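PDB 4LXR: protein toll from Drosophila melanogaster, which binds the cleaved, activated form of the cytokine Spätzle at the cell surface and signals in embryonic dorsal-ventral patterning and antifungal immunity. Local coordinates for residues A[366-371]-A[384-389]; A[413-418]-A[448-453]; A[473-478]-A[498-503]. One frame throughout, in Å; residues are numbered along the deposited sequence. Where two conformers were deposited one is given.

Contact 1: A[366-371]-A[384-389]; sequences TDLRLE and SNLGNL. With NAG (2-acetamido-2-deoxy-beta-D-glucopyranose), chain D.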
loop_
_atom_site.group_PDB
_atom_site.type_symbol
_atom_site.label_atom_id
_atom_site.label_comp_id
_atom_site.label_asym_id
_atom_site.label_seq_id
_atom_site.Cartn_x
_atom_site.Cartn_y
_atom_site.Cartn_z
ATOM N N THR A 366 7.526 18.401 -13.515
ATOM C CA THR A 366 6.296 17.616 -13.470
ATOM C C THR A 366 6.086 16.893 -12.139
ATOM O O THR A 366 4.946 16.602 -11.768
ATOM C CB THR A 366 6.208 16.596 -14.626
ATOM O OG1 THR A 366 7.268 15.645 -14.514
ATOM C CG2 THR A 366 6.306 17.314 -15.986
ATOM N N ASP A 367 7.183 16.619 -11.433
ATOM C CA ASP A 367 7.151 15.822 -10.208
ATOM C C ASP A 367 8.020 16.470 -9.161
ATOM O O ASP A 367 9.192 16.750 -9.405
ATOM C CB ASP A 367 7.662 14.383 -10.454
ATOM C CG ASP A 367 6.719 13.584 -11.323
ATOM O OD1 ASP A 367 5.710 13.057 -10.794
ATOM O OD2 ASP A 367 6.976 13.515 -12.542
ATOM N N LEU A 368 7.450 16.705 -7.988
ATOM C CA LEU A 368 8.184 17.373 -6.937
ATOM C C LEU A 368 7.983 16.640 -5.624
ATOM O O LEU A 368 6.866 16.545 -5.126
ATOM C CB LEU A 368 7.766 18.848 -6.832
ATOM C CG LEU A 368 8.417 19.627 -5.692
ATOM C CD1 LEU A 368 9.965 19.463 -5.757
ATOM C CD2 LEU A 368 8.034 21.090 -5.758
ATOM N N ARG A 369 9.074 16.121 -5.066
ATOM C CA ARG A 369 9.010 15.330 -3.842
ATOM C C ARG A 369 9.658 16.071 -2.686
ATOM O O ARG A 369 10.881 16.258 -2.656
ATOM C CB ARG A 369 9.693 13.978 -4.043
ATOM C CG ARG A 369 9.239 13.216 -5.287
ATOM C CD ARG A 369 7.816 12.684 -5.153
ATOM N NE ARG A 369 7.681 11.740 -4.040
ATOM C CZ ARG A 369 7.025 10.582 -4.105
ATOM N NH1 ARG A 369 6.949 9.800 -3.033
ATOM N NH2 ARG A 369 6.434 10.211 -5.236
ATOM N N LEU A 370 8.834 16.502 -1.735
ATOM C CA LEU A 370 9.320 17.226 -0.573
ATOM C C LEU A 370 8.983 16.505 0.723
ATOM O O LEU A 370 9.109 17.082 1.801
ATOM C CB LEU A 370 8.721 18.642 -0.545
ATOM C CG LEU A 370 9.158 19.543 -1.702
ATOM C CD1 LEU A 370 8.310 20.829 -1.761
ATOM C CD2 LEU A 370 10.635 19.873 -1.541
ATOM N N GLU A 371 8.525 15.258 0.622
ATOM C CA GLU A 371 8.032 14.553 1.806
ATOM C C GLU A 371 9.169 14.349 2.820
ATOM O O GLU A 371 10.346 14.371 2.454
ATOM C CB GLU A 371 7.332 13.224 1.420
ATOM C CG GLU A 371 8.245 12.150 0.780
ATOM C CD GLU A 371 8.310 12.237 -0.743
ATOM O OE1 GLU A 371 8.098 13.345 -1.297
ATOM O OE2 GLU A 371 8.557 11.185 -1.388
ATOM N N SER A 384 4.337 29.330 -8.141
ATOM C CA SER A 384 3.566 30.177 -9.049
ATOM C C SER A 384 3.981 30.049 -10.506
ATOM O O SER A 384 3.269 30.516 -11.393
ATOM C CB SER A 384 3.638 31.643 -8.620
ATOM O OG SER A 384 4.938 32.155 -8.851
ATOM N N ASN A 385 5.134 29.433 -10.750
ATOM C CA ASN A 385 5.611 29.217 -12.114
ATOM C C ASN A 385 5.557 27.754 -12.492
ATOM O O ASN A 385 6.123 27.343 -13.512
ATOM C CB ASN A 385 7.041 29.728 -12.281
ATOM C CG ASN A 385 7.096 31.204 -12.620
ATOM O OD1 ASN A 385 7.454 32.032 -11.783
ATOM N ND2 ASN A 385 6.749 31.540 -13.859
ATOM N N LEU A 386 4.890 26.954 -11.667
ATOM C CA LEU A 386 4.921 25.519 -11.887
ATOM C C LEU A 386 3.668 25.014 -12.606
ATOM O O LEU A 386 3.043 24.043 -12.174
ATOM C CB LEU A 386 5.157 24.779 -10.571
ATOM C CG LEU A 386 6.547 24.958 -9.953
ATOM C CD1 LEU A 386 6.744 24.009 -8.771
ATOM C CD2 LEU A 386 7.653 24.750 -11.006
ATOM N N GLY A 387 3.326 25.673 -13.711
ATOM C CA GLY A 387 2.159 25.315 -14.498
ATOM C C GLY A 387 2.095 23.866 -14.977
ATOM O O GLY A 387 1.011 23.345 -15.241
ATOM N N ASN A 388 3.246 23.209 -15.094
ATOM C CA ASN A 388 3.289 21.831 -15.586
ATOM C C ASN A 388 3.353 20.749 -14.510
ATOM O O ASN A 388 3.313 19.547 -14.825
ATOM C CB ASN A 388 4.469 21.627 -16.551
ATOM C CG ASN A 388 4.120 21.982 -17.975
ATOM O OD1 ASN A 388 3.460 22.980 -18.230
ATOM N ND2 ASN A 388 4.549 21.150 -18.915
ATOM N N LEU A 389 3.511 21.158 -13.256
ATOM C CA LEU A 389 3.641 20.190 -12.163
ATOM C C LEU A 389 2.436 19.239 -12.134
ATOM O O LEU A 389 1.302 19.681 -12.221
ATOM C CB LEU A 389 3.772 20.918 -10.826
ATOM C CG LEU A 389 4.205 20.041 -9.650
ATOM C CD1 LEU A 389 5.599 19.467 -9.911
ATOM C CD2 LEU A 389 4.161 20.843 -8.344
HETATM C C1 NAG D . 12.981 11.690 -14.813
HETATM C C2 NAG D . 12.811 10.172 -14.995
HETATM C C3 NAG D . 11.598 9.872 -15.870
HETATM C C4 NAG D . 10.356 10.593 -15.358
HETATM C C5 NAG D . 10.644 12.082 -15.170
HETATM C C6 NAG D . 9.485 12.853 -14.565
HETATM C C7 NAG D . 14.846 8.809 -14.846
HETATM C C8 NAG D . 16.013 8.235 -15.598
HETATM N N2 NAG D . 14.002 9.557 -15.560
HETATM O O3 NAG D . 11.377 8.467 -15.892
HETATM O O4 NAG D . 9.317 10.449 -16.320
HETATM O O5 NAG D . 11.761 12.248 -14.290
HETATM O O6 NAG D . 9.027 12.273 -13.349
HETATM O O7 NAG D . 14.680 8.609 -13.645
#
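Asp367 OD2 accepts a hydrogen bond from O6 of an N-acetylglucosamine at 2.5 Å, the shortest polar bond at this contact. Beside it, Thr366 OG1 is hydrogen-bonded to Leu342 O of the preceding repeat. The sugar, probably part of the N-linked glycan on Asn319 and also hydrogen-bonded to Arg298, thus touches this repeat at Asp367 and Thr366.

Away from the sugar, the two segments meet without any hydrogen bond between them. The carrier is Leu389, whose CG stands anti to the backbone N (chi1 -168°) and sends CD1 against the main chain of 366-371, 3.4 Å from Thr366 C. The same methyl reaches Leu368 CB at 3.8 Å. Leu368 CD2 and Leu386 CD1 approach to 4.4 Å, a lighter touch between methyl tips, while Asn388 O faces Thr366 CA at 3.8 Å. A type I turn from Leu386 to Leu389, closed by a hydrogen bond from Leu389 N to Leu386 O, brings both leucines to the same side chain, that of Leu368.

Within leucine-rich repeat 10, strand 367-369 runs between strands 343-345 and 391-393. Leu368 packs between Leu344 and Leu392 with Phe359 beside it, and the loop 384-389 leads straight into strand 391-393.

Contact 2: A[413-418]-A[448-453]; sequences LRHLHL and LLTLNL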
loop_
_atom_site.group_PDB
_atom_site.type_symbol
_atom_site.label_atom_id
_atom_site.label_comp_id
_atom_site.label_asym_id
_atom_site.label_seq_id
_atom_site.Cartn_x
_atom_site.Cartn_y
_atom_site.Cartn_z
ATOM N N LEU A 413 -1.635 20.455 -12.106
ATOM C CA LEU A 413 -1.562 19.539 -10.955
ATOM C C LEU A 413 -2.708 18.530 -10.909
ATOM O O LEU A 413 -3.873 18.895 -11.047
ATOM C CB LEU A 413 -1.493 20.311 -9.635
ATOM C CG LEU A 413 -0.945 19.514 -8.437
ATOM C CD1 LEU A 413 0.524 19.157 -8.612
ATOM C CD2 LEU A 413 -1.133 20.276 -7.156
ATOM N N ARG A 414 -2.364 17.262 -10.713
ATOM C CA ARG A 414 -3.342 16.181 -10.711
ATOM C C ARG A 414 -3.349 15.378 -9.393
ATOM O O ARG A 414 -4.371 14.818 -9.001
ATOM C CB ARG A 414 -3.080 15.244 -11.904
ATOM C CG ARG A 414 -3.244 15.921 -13.287
ATOM C CD ARG A 414 -4.689 16.371 -13.546
ATOM N NE ARG A 414 -4.820 17.165 -14.767
ATOM C CZ ARG A 414 -4.877 18.494 -14.807
ATOM N NH1 ARG A 414 -4.815 19.215 -13.693
ATOM N NH2 ARG A 414 -4.993 19.110 -15.970
ATOM N N HIS A 415 -2.207 15.320 -8.719
ATOM C CA HIS A 415 -2.057 14.507 -7.518
ATOM C C HIS A 415 -1.341 15.295 -6.422
ATOM O O HIS A 415 -0.145 15.597 -6.528
ATOM C CB HIS A 415 -1.280 13.226 -7.837
ATOM C CG HIS A 415 -1.851 12.451 -8.986
ATOM N ND1 HIS A 415 -3.043 11.761 -8.901
ATOM C CD2 HIS A 415 -1.400 12.270 -10.251
ATOM C CE1 HIS A 415 -3.294 11.178 -10.059
ATOM N NE2 HIS A 415 -2.312 11.470 -10.896
ATOM N N LEU A 416 -2.083 15.616 -5.371
ATOM C CA LEU A 416 -1.601 16.465 -4.298
ATOM C C LEU A 416 -1.620 15.701 -2.969
ATOM O O LEU A 416 -2.680 15.369 -2.449
ATOM C CB LEU A 416 -2.449 17.736 -4.220
ATOM C CG LEU A 416 -2.090 18.718 -3.101
ATOM C CD1 LEU A 416 -0.585 19.065 -3.118
ATOM C CD2 LEU A 416 -2.937 19.972 -3.216
ATOM N N HIS A 417 -0.438 15.406 -2.440
ATOM C CA HIS A 417 -0.309 14.688 -1.171
ATOM C C HIS A 417 0.196 15.591 -0.057
ATOM O O HIS A 417 1.363 16.006 -0.053
ATOM C CB HIS A 417 0.636 13.501 -1.323
ATOM C CG HIS A 417 0.220 12.543 -2.394
ATOM N ND1 HIS A 417 -0.549 11.429 -2.136
ATOM C CD2 HIS A 417 0.451 12.544 -3.728
ATOM C CE1 HIS A 417 -0.763 10.776 -3.265
ATOM N NE2 HIS A 417 -0.171 11.434 -4.245
ATOM N N LEU A 418 -0.691 15.871 0.890
ATOM C CA LEU A 418 -0.372 16.704 2.030
ATOM C C LEU A 418 -0.607 15.942 3.320
ATOM O O LEU A 418 -0.817 16.548 4.370
ATOM C CB LEU A 418 -1.205 17.997 2.015
ATOM C CG LEU A 418 -0.918 18.932 0.834
ATOM C CD1 LEU A 418 -1.823 20.145 0.873
ATOM C CD2 LEU A 418 0.566 19.354 0.787
ATOM N N LEU A 448 -8.102 18.538 -10.509
ATOM C CA LEU A 448 -7.429 17.668 -9.527
ATOM C C LEU A 448 -8.012 16.250 -9.435
ATOM O O LEU A 448 -9.230 16.066 -9.435
ATOM C CB LEU A 448 -7.414 18.321 -8.138
ATOM C CG LEU A 448 -6.374 17.803 -7.128
ATOM C CD1 LEU A 448 -4.947 18.133 -7.577
ATOM C CD2 LEU A 448 -6.627 18.363 -5.738
ATOM N N LEU A 449 -7.128 15.258 -9.338
ATOM C CA LEU A 449 -7.522 13.849 -9.304
ATOM C C LEU A 449 -7.353 13.231 -7.915
ATOM O O LEU A 449 -8.209 12.492 -7.437
ATOM C CB LEU A 449 -6.717 13.037 -10.343
ATOM C CG LEU A 449 -6.900 13.456 -11.812
ATOM C CD1 LEU A 449 -6.088 12.613 -12.779
ATOM C CD2 LEU A 449 -8.388 13.449 -12.209
ATOM N N THR A 450 -6.224 13.510 -7.279
ATOM C CA THR A 450 -5.958 13.004 -5.946
ATOM C C THR A 450 -5.758 14.169 -4.994
ATOM O O THR A 450 -4.898 15.032 -5.209
ATOM C CB THR A 450 -4.683 12.163 -5.899
ATOM O OG1 THR A 450 -4.765 11.076 -6.825
ATOM C CG2 THR A 450 -4.452 11.622 -4.488
ATOM N N LEU A 451 -6.557 14.190 -3.938
ATOM C CA LEU A 451 -6.334 15.110 -2.839
ATOM C C LEU A 451 -6.214 14.283 -1.570
ATOM O O LEU A 451 -7.209 13.809 -1.018
ATOM C CB LEU A 451 -7.483 16.118 -2.721
ATOM C CG LEU A 451 -7.350 17.152 -1.598
ATOM C CD1 LEU A 451 -5.963 17.809 -1.604
ATOM C CD2 LEU A 451 -8.464 18.205 -1.699
ATOM N N ASN A 452 -4.986 14.113 -1.108
ATOM C CA ASN A 452 -4.731 13.346 0.098
ATOM C C ASN A 452 -4.399 14.267 1.264
ATOM O O ASN A 452 -3.314 14.854 1.306
ATOM C CB ASN A 452 -3.602 12.357 -0.172
ATOM C CG ASN A 452 -3.264 11.508 1.026
ATOM O OD1 ASN A 452 -3.923 11.577 2.063
ATOM N ND2 ASN A 452 -2.222 10.689 0.888
ATOM N N LEU A 453 -5.351 14.386 2.193
ATOM C CA LEU A 453 -5.224 15.238 3.368
ATOM C C LEU A 453 -5.296 14.423 4.650
ATOM O O LEU A 453 -5.625 14.938 5.716
ATOM C CB LEU A 453 -6.332 16.288 3.396
ATOM C CG LEU A 453 -6.250 17.353 2.317
ATOM C CD1 LEU A 453 -7.556 18.131 2.303
ATOM C CD2 LEU A 453 -5.059 18.264 2.592
#
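His415 ND1 and Thr450 OG1 share a hydrogen bond of 2.8 Å, the hydroxyl lying at the edge of the imidazole, near its plane. Thr450 holds OG1 anti to its carbonyl carbon (chi1 -57°), which leaves CG2 against His417 CE1, 4.0 Å away. Asn452 completes this row: its ND2 sits at the edge of the His417 ring, the amide and ring planes 80° apart, while its OD1 accepts from Arg454 N. On the opposite face Leu416 CD2 and Leu451 CD1 lie side by side at 4.1 Å, and Leu418 CB meets Leu453 CD2 at 3.9 Å.

What sets this register is the backbone. Arg414 O is gripped by two amides, Leu449 N and Thr450 N, each at 2.8 Å. Leu416 N bonds to Thr450 O, Asn452 N to Leu416 O and Leu418 N to Asn452 O, continuing the parallel pairing. Arg414 CB covers one face of the His415 ring, offset toward its rim.

Farther out, Phe442 backs Leu416 and Leu418, Trp465 of helix 463-467 backs Leu451 and Leu453, and Asn456 ND2 bonds both Leu418 O and Leu453 O. Parallel strands of successive repeats, with inward leucines and an asparagine joining the turns, are the signature of the leucine-rich-repeat solenoid.

Contact 3: A[473-478]-A[498-503]; sequences RELDLS and LHVNMT. With NAG (2-acetamido-2-deoxy-beta-D-glucopyranose), chain F.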
loop_
_atom_site.group_PDB
_atom_site.type_symbol
_atom_site.label_atom_id
_atom_site.label_comp_id
_atom_site.label_asym_id
_atom_site.label_seq_id
_atom_site.Cartn_x
_atom_site.Cartn_y
_atom_site.Cartn_z
ATOM N N ARG A 473 -10.853 11.788 -8.029
ATOM C CA ARG A 473 -10.915 10.329 -7.979
ATOM C C ARG A 473 -10.725 9.822 -6.560
ATOM O O ARG A 473 -11.358 8.850 -6.145
ATOM C CB ARG A 473 -9.848 9.723 -8.886
ATOM C CG ARG A 473 -9.580 8.241 -8.662
ATOM C CD ARG A 473 -10.760 7.366 -9.073
ATOM N NE ARG A 473 -11.052 7.463 -10.500
ATOM C CZ ARG A 473 -10.470 6.719 -11.436
ATOM N NH1 ARG A 473 -9.553 5.824 -11.095
ATOM N NH2 ARG A 473 -10.797 6.875 -12.712
ATOM N N GLU A 474 -9.855 10.499 -5.817
ATOM C CA GLU A 474 -9.495 10.076 -4.474
ATOM C C GLU A 474 -9.426 11.290 -3.548
ATOM O O GLU A 474 -8.750 12.278 -3.843
ATOM C CB GLU A 474 -8.161 9.333 -4.506
ATOM C CG GLU A 474 -7.521 9.118 -3.145
ATOM C CD GLU A 474 -7.889 7.786 -2.525
ATOM O OE1 GLU A 474 -8.387 6.909 -3.266
ATOM O OE2 GLU A 474 -7.680 7.615 -1.300
ATOM N N LEU A 475 -10.159 11.223 -2.441
ATOM C CA LEU A 475 -10.160 12.284 -1.444
ATOM C C LEU A 475 -9.976 11.688 -0.049
ATOM O O LEU A 475 -10.936 11.241 0.575
ATOM C CB LEU A 475 -11.468 13.081 -1.518
ATOM C CG LEU A 475 -11.685 14.148 -0.447
ATOM C CD1 LEU A 475 -10.589 15.205 -0.474
ATOM C CD2 LEU A 475 -13.058 14.794 -0.596
ATOM N N ASP A 476 -8.741 11.688 0.445
ATOM C CA ASP A 476 -8.449 11.059 1.729
ATOM C C ASP A 476 -8.549 12.039 2.880
ATOM O O ASP A 476 -7.648 12.859 3.082
ATOM C CB ASP A 476 -7.066 10.408 1.723
ATOM C CG ASP A 476 -6.877 9.442 2.872
ATOM O OD1 ASP A 476 -7.595 9.567 3.895
ATOM O OD2 ASP A 476 -6.023 8.547 2.752
ATOM N N LEU A 477 -9.638 11.944 3.646
ATOM C CA LEU A 477 -9.824 12.820 4.793
ATOM C C LEU A 477 -9.668 12.083 6.122
ATOM O O LEU A 477 -10.058 12.599 7.166
ATOM C CB LEU A 477 -11.182 13.512 4.728
ATOM C CG LEU A 477 -11.368 14.576 3.651
ATOM C CD1 LEU A 477 -12.816 15.020 3.602
ATOM C CD2 LEU A 477 -10.462 15.762 3.914
ATOM N N SER A 478 -9.088 10.887 6.083
ATOM C CA SER A 478 -8.987 10.061 7.279
ATOM C C SER A 478 -8.088 10.685 8.327
ATOM O O SER A 478 -7.162 11.425 7.992
ATOM C CB SER A 478 -8.501 8.640 6.951
ATOM O OG SER A 478 -7.129 8.622 6.576
ATOM N N LEU A 498 -15.345 8.718 -7.622
ATOM C CA LEU A 498 -14.779 9.327 -6.433
ATOM C C LEU A 498 -14.899 8.438 -5.202
ATOM O O LEU A 498 -15.989 7.961 -4.856
ATOM C CB LEU A 498 -15.410 10.700 -6.155
ATOM C CG LEU A 498 -14.860 11.428 -4.918
ATOM C CD1 LEU A 498 -13.327 11.611 -4.991
ATOM C CD2 LEU A 498 -15.562 12.768 -4.718
ATOM N N HIS A 499 -13.758 8.223 -4.558
ATOM C CA HIS A 499 -13.687 7.539 -3.283
ATOM C C HIS A 499 -13.172 8.492 -2.205
ATOM O O HIS A 499 -12.074 9.058 -2.311
ATOM C CB HIS A 499 -12.779 6.318 -3.381
ATOM C CG HIS A 499 -13.407 5.152 -4.080
ATOM N ND1 HIS A 499 -13.514 5.076 -5.452
ATOM C CD2 HIS A 499 -13.956 4.013 -3.597
ATOM C CE1 HIS A 499 -14.100 3.938 -5.785
ATOM N NE2 HIS A 499 -14.381 3.274 -4.676
ATOM N N VAL A 500 -13.979 8.657 -1.167
ATOM C CA VAL A 500 -13.667 9.539 -0.063
ATOM C C VAL A 500 -13.475 8.697 1.182
ATOM O O VAL A 500 -14.301 7.838 1.482
ATOM C CB VAL A 500 -14.811 10.537 0.164
ATOM C CG1 VAL A 500 -14.478 11.484 1.325
ATOM C CG2 VAL A 500 -15.093 11.311 -1.120
ATOM N N ASN A 501 -12.388 8.946 1.904
ATOM C CA ASN A 501 -12.112 8.254 3.155
ATOM C C ASN A 501 -12.374 9.187 4.316
ATOM O O ASN A 501 -11.692 10.195 4.454
ATOM C CB ASN A 501 -10.653 7.793 3.191
ATOM C CG ASN A 501 -10.425 6.634 4.143
ATOM O OD1 ASN A 501 -10.874 6.663 5.287
ATOM N ND2 ASN A 501 -9.726 5.602 3.666
ATOM N N MET A 502 -13.361 8.871 5.152
ATOM C CA MET A 502 -13.605 9.683 6.346
ATOM C C MET A 502 -13.472 8.861 7.613
ATOM O O MET A 502 -14.100 9.175 8.629
ATOM C CB MET A 502 -14.981 10.340 6.314
ATOM C CG MET A 502 -15.201 11.268 5.150
ATOM S SD MET A 502 -16.750 12.133 5.421
ATOM C CE MET A 502 -17.134 12.725 3.779
ATOM N N THR A 503 -12.658 7.810 7.547
ATOM C CA THR A 503 -12.403 6.972 8.711
ATOM C C THR A 503 -11.547 7.683 9.739
ATOM O O THR A 503 -10.778 8.581 9.403
ATOM C CB THR A 503 -11.695 5.671 8.338
ATOM O OG1 THR A 503 -10.439 5.970 7.721
ATOM C CG2 THR A 503 -12.545 4.858 7.386
HETATM C C1 NAG F . -9.704 4.453 4.547
HETATM C C2 NAG F . -9.694 3.135 3.755
HETATM C C3 NAG F . -9.655 1.929 4.703
HETATM C C4 NAG F . -8.588 2.094 5.780
HETATM C C5 NAG F . -8.730 3.463 6.433
HETATM C C6 NAG F . -7.682 3.742 7.486
HETATM C C7 NAG F . -10.787 2.827 1.571
HETATM C C8 NAG F . -9.414 2.630 1.006
HETATM N N2 NAG F . -10.854 3.056 2.887
HETATM O O3 NAG F . -9.405 0.756 3.938
HETATM O O4 NAG F . -8.777 1.144 6.826
HETATM O O5 NAG F . -8.611 4.479 5.435
HETATM O O6 NAG F . -6.383 3.793 6.914
HETATM O O7 NAG F . -11.793 2.771 0.873
#
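Ser478 and Thr503 meet at the close-packed end of this contact, where Ser478 CB comes within 3.4 Å of Thr503 OG1. Beside them Asp476 and Asn501 run side by side in the same direction, carboxylate and amide planes only 15° apart, with Asp476 OD1 3.6 Å from Asn501 CB. Each heads an Asx turn. Asp476 OD1 takes both the backbone N and the hydroxyl of Ser478, and Asp476 OD2 forms a salt bridge with Arg454, so the carboxylate is held at both oxygens. Asn501 OD1 likewise takes the backbone amide of Thr503, and Thr503 OG1 donates to Asn501 OD1 at 2.6 Å. Two donors on one oxygen fix the rotation of the amide, whose ND2 is bonded covalently to C1 of an N-acetylglucosamine. Asn501 and Thr503 are the ends of an N-linked glycosylation sequon, and the sugar reaches on to Asp530.

Strands 474-476 and 499-501, nearly parallel at 5°, belong to leucine-rich repeats 14 and 15. Four backbone hydrogen bonds join the segments, from His499 N to Arg473 O at one end to Leu477 N to Asn501 O at the other. Toward the core, Val500 CG2 lies 4.1 Å from Leu475 CB, and Leu498, with CG anti to the backbone N (chi1 -179°), lays CD1 3.5 Å from Arg473 C; Phe492 touches both Leu475 and Leu498.

The side chains of Arg473, Glu474 and His499 make the looser, partly exposed side. Glu474 OE1 comes no nearer to His499 CB than 4.4 Å, and the imidazole, with Arg473 O near its edge, leads away from Glu474 to stack with the ring of His528, its ND1 bonded to Arg497 O. Arg473 points away, sending NE to Asn496 O.

Overall arrangement
Followed from the N terminus, the three contacts come in series, none nesting within or crossing another. Contact 1 closes a loop of 12 residues, joining strand 367-369 to the turn that precedes strand 391-393. That next strand separates contact 1 from contact 2, although Leu389 O still packs on Leu413 CD1 at 3.7 Å. Contact 2 then spans 29 residues, including helix 429-433, and contact 3 spans 19. Strands 450-452 and 474-476 are immediate neighbours: Leu449 O and Arg473 N, 2.8 Å apart, probably form a hydrogen bond. The contacts sample repeats 10 to 15 of the extracellular solenoid, with contacts 2 and 3 running on through that strand pairing.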